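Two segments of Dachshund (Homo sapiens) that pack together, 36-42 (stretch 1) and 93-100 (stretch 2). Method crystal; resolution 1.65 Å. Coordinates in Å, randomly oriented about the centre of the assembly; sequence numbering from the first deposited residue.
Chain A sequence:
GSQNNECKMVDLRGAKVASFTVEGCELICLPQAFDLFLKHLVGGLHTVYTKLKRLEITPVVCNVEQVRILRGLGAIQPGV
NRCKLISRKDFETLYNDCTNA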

# COMPACT_ATOMS: atom_id res chain seq x y z
N LEU A 36 1.45 -1.05 9.63
CA LEU A 36 0.34 -1.28 10.55
C LEU A 36 0.05 -2.73 10.88
O LEU A 36 -0.33 -3.05 12.01
CB LEU A 36 -0.94 -0.66 9.98
CG LEU A 36 -1.08 0.87 9.95
CD1 LEU A 36 -2.30 1.25 9.13
CD2 LEU A 36 -1.19 1.40 11.38
N PHE A 37 0.24 -3.63 9.91
CA PHE A 37 -0.09 -5.03 10.14
C PHE A 37 0.96 -6.11 9.95
O PHE A 37 0.76 -7.24 10.40
CB PHE A 37 -1.31 -5.37 9.28
CG PHE A 37 -2.47 -4.44 9.49
CD1 PHE A 37 -3.16 -4.43 10.69
CD2 PHE A 37 -2.86 -3.56 8.48
CE1 PHE A 37 -4.23 -3.55 10.90
CE2 PHE A 37 -3.92 -2.68 8.68
CZ PHE A 37 -4.61 -2.68 9.89
N LEU A 38 2.08 -5.79 9.30
CA LEU A 38 3.11 -6.80 9.07
C LEU A 38 4.49 -6.38 9.55
O LEU A 38 5.48 -7.03 9.25
CB LEU A 38 3.17 -7.14 7.58
CG LEU A 38 1.92 -7.75 6.94
CD1 LEU A 38 2.10 -7.80 5.43
CD2 LEU A 38 1.67 -9.14 7.50
N LYS A 39 4.55 -5.29 10.31
CA LYS A 39 5.80 -4.76 10.84
C LYS A 39 6.72 -5.84 11.41
O LYS A 39 7.92 -5.86 11.13
CB LYS A 39 5.51 -3.71 11.90
N HIS A 40 6.16 -6.74 12.20
CA HIS A 40 6.95 -7.81 12.81
C HIS A 40 6.64 -9.17 12.20
O HIS A 40 7.53 -10.01 12.04
CB HIS A 40 6.69 -7.85 14.31
N LEU A 41 5.37 -9.39 11.85
CA LEU A 41 4.94 -10.66 11.27
C LEU A 41 5.83 -11.14 10.13
O LEU A 41 5.85 -12.33 9.81
CB LEU A 41 3.49 -10.54 10.79
CG LEU A 41 2.44 -10.28 11.87
CD1 LEU A 41 1.06 -10.21 11.23
CD2 LEU A 41 2.49 -11.39 12.91
N VAL A 42 6.55 -10.21 9.51
CA VAL A 42 7.44 -10.57 8.40
C VAL A 42 8.74 -9.78 8.45
O VAL A 42 9.80 -10.29 8.08
CB VAL A 42 6.75 -10.31 7.03
CG1 VAL A 42 6.34 -8.86 6.92
CG2 VAL A 42 7.70 -10.69 5.90
N THR A 93 -4.59 -10.97 0.57
CA THR A 93 -3.96 -12.16 0.01
C THR A 93 -2.51 -12.16 0.49
O THR A 93 -1.98 -13.20 0.90
CB THR A 93 -3.98 -12.13 -1.53
OG1 THR A 93 -5.34 -12.17 -1.99
CG2 THR A 93 -3.22 -13.33 -2.10
N LEU A 94 -1.87 -11.00 0.44
CA LEU A 94 -0.49 -10.87 0.90
C LEU A 94 -0.43 -11.17 2.39
O LEU A 94 0.42 -11.93 2.86
CB LEU A 94 0.03 -9.46 0.64
CG LEU A 94 1.33 -9.11 1.36
CD1 LEU A 94 2.48 -9.94 0.78
CD2 LEU A 94 1.61 -7.62 1.22
N TYR A 95 -1.34 -10.57 3.15
CA TYR A 95 -1.38 -10.76 4.58
C TYR A 95 -1.56 -12.24 4.93
O TYR A 95 -0.86 -12.76 5.80
CB TYR A 95 -2.50 -9.92 5.20
CG TYR A 95 -2.56 -10.02 6.71
CD1 TYR A 95 -3.26 -11.06 7.33
CD2 TYR A 95 -1.89 -9.10 7.52
CE1 TYR A 95 -3.28 -11.18 8.71
CE2 TYR A 95 -1.90 -9.22 8.90
CZ TYR A 95 -2.60 -10.26 9.49
OH TYR A 95 -2.61 -10.39 10.86
N ASN A 96 -2.48 -12.91 4.26
CA ASN A 96 -2.72 -14.32 4.52
C ASN A 96 -1.46 -15.14 4.23
O ASN A 96 -1.12 -16.05 4.98
CB ASN A 96 -3.89 -14.84 3.68
CG ASN A 96 -5.19 -14.12 4.00
OD1 ASN A 96 -5.35 -13.55 5.09
ND2 ASN A 96 -6.13 -14.14 3.06
N ASP A 97 -0.77 -14.79 3.16
CA ASP A 97 0.45 -15.49 2.77
C ASP A 97 1.60 -15.30 3.75
O ASP A 97 2.48 -16.15 3.86
CB ASP A 97 0.87 -15.05 1.36
CG ASP A 97 2.03 -15.85 0.83
OD1 ASP A 97 1.94 -17.10 0.82
OD2 ASP A 97 3.04 -15.24 0.41
N CYS A 98 1.60 -14.18 4.46
CA CYS A 98 2.65 -13.88 5.43
C CYS A 98 2.38 -14.46 6.81
O CYS A 98 3.31 -14.64 7.61
CB CYS A 98 2.82 -12.37 5.59
SG CYS A 98 3.43 -11.51 4.13
N THR A 99 1.12 -14.73 7.11
CA THR A 99 0.75 -15.21 8.43
C THR A 99 0.13 -16.59 8.55
O THR A 99 0.30 -17.26 9.57
CB THR A 99 -0.21 -14.22 9.08
OG1 THR A 99 -1.35 -14.05 8.24
CG2 THR A 99 0.47 -12.87 9.28
N ASN A 100 -0.60 -17.01 7.53
CA ASN A 100 -1.28 -18.30 7.57
C ASN A 100 -1.29 -18.97 6.20
O ASN A 100 -2.34 -19.35 5.68
CB ASN A 100 -2.72 -18.07 8.07
CG ASN A 100 -3.47 -19.36 8.27
OD1 ASN A 100 -2.92 -20.33 8.79
ND2 ASN A 100 -4.74 -19.38 7.87

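This is a small, predominantly apolar contact, in which Leu 38 and Leu 41, from the segment where one helix gives way to loop, pack against one side of a second helix without any hydrogen bond between the two stretches. The chain segments are distant in sequence yet bury 312 Å² between them, counting both sides. Stretch 2 is helical from Thr 93 to Thr 99, so residues three or four apart recur on the same side; Leu 94, Tyr 95, Cys 98 and Thr 99 therefore form a continuous surface. The backbones stand well apart, with CA of Leu 38 7.5 Å from CA of Tyr 95 and CA of Leu 41 6.8 Å from CA of Thr 99, leaving room for side chains between them.

Leu 38 is the centrepiece. Its CA-to-CB bond points sideways, but with chi1 m and chi2 t the end of the side chain comes nearer the helix. Its CD2 lies 3.6 Å from CD2 of Tyr 95, while its CD1 reaches CD2 of Leu 94 at 4.2 Å. A branched aliphatic chain suits this buried place, since its two methyl groups can meet different neighbours.

Tyr 95 offers a broad carbon surface. The carbonyl O of Phe 37 approaches its ring edge, 3.6 Å from CE2; the slightly positive C-H groups there tolerate an oxygen. The end of the Phe 37 side chain leads away, so its CB, not its ring, makes the close side-chain contact, 3.9 Å from the same CE2. Leu 41, directed toward the helix, places CD1 3.9 Å from CE2 of Tyr 95 and 3.4 Å from CG2 of Thr 99; though the residue is exposed overall, this methyl packs against both carbons without needing a polar partner.

Thr 99 serves both chemistries: its methyl meets Leu 41, while its hydroxyl OG1 donates a hydrogen bond to O of Tyr 95 at 2.8 Å, satisfying its polarity within its own helix. Cys 98, whose CA-to-CB bond points toward stretch 1, presents a small, weakly polar side chain, and its CB lies 3.9 Å from CD2 of Leu 38.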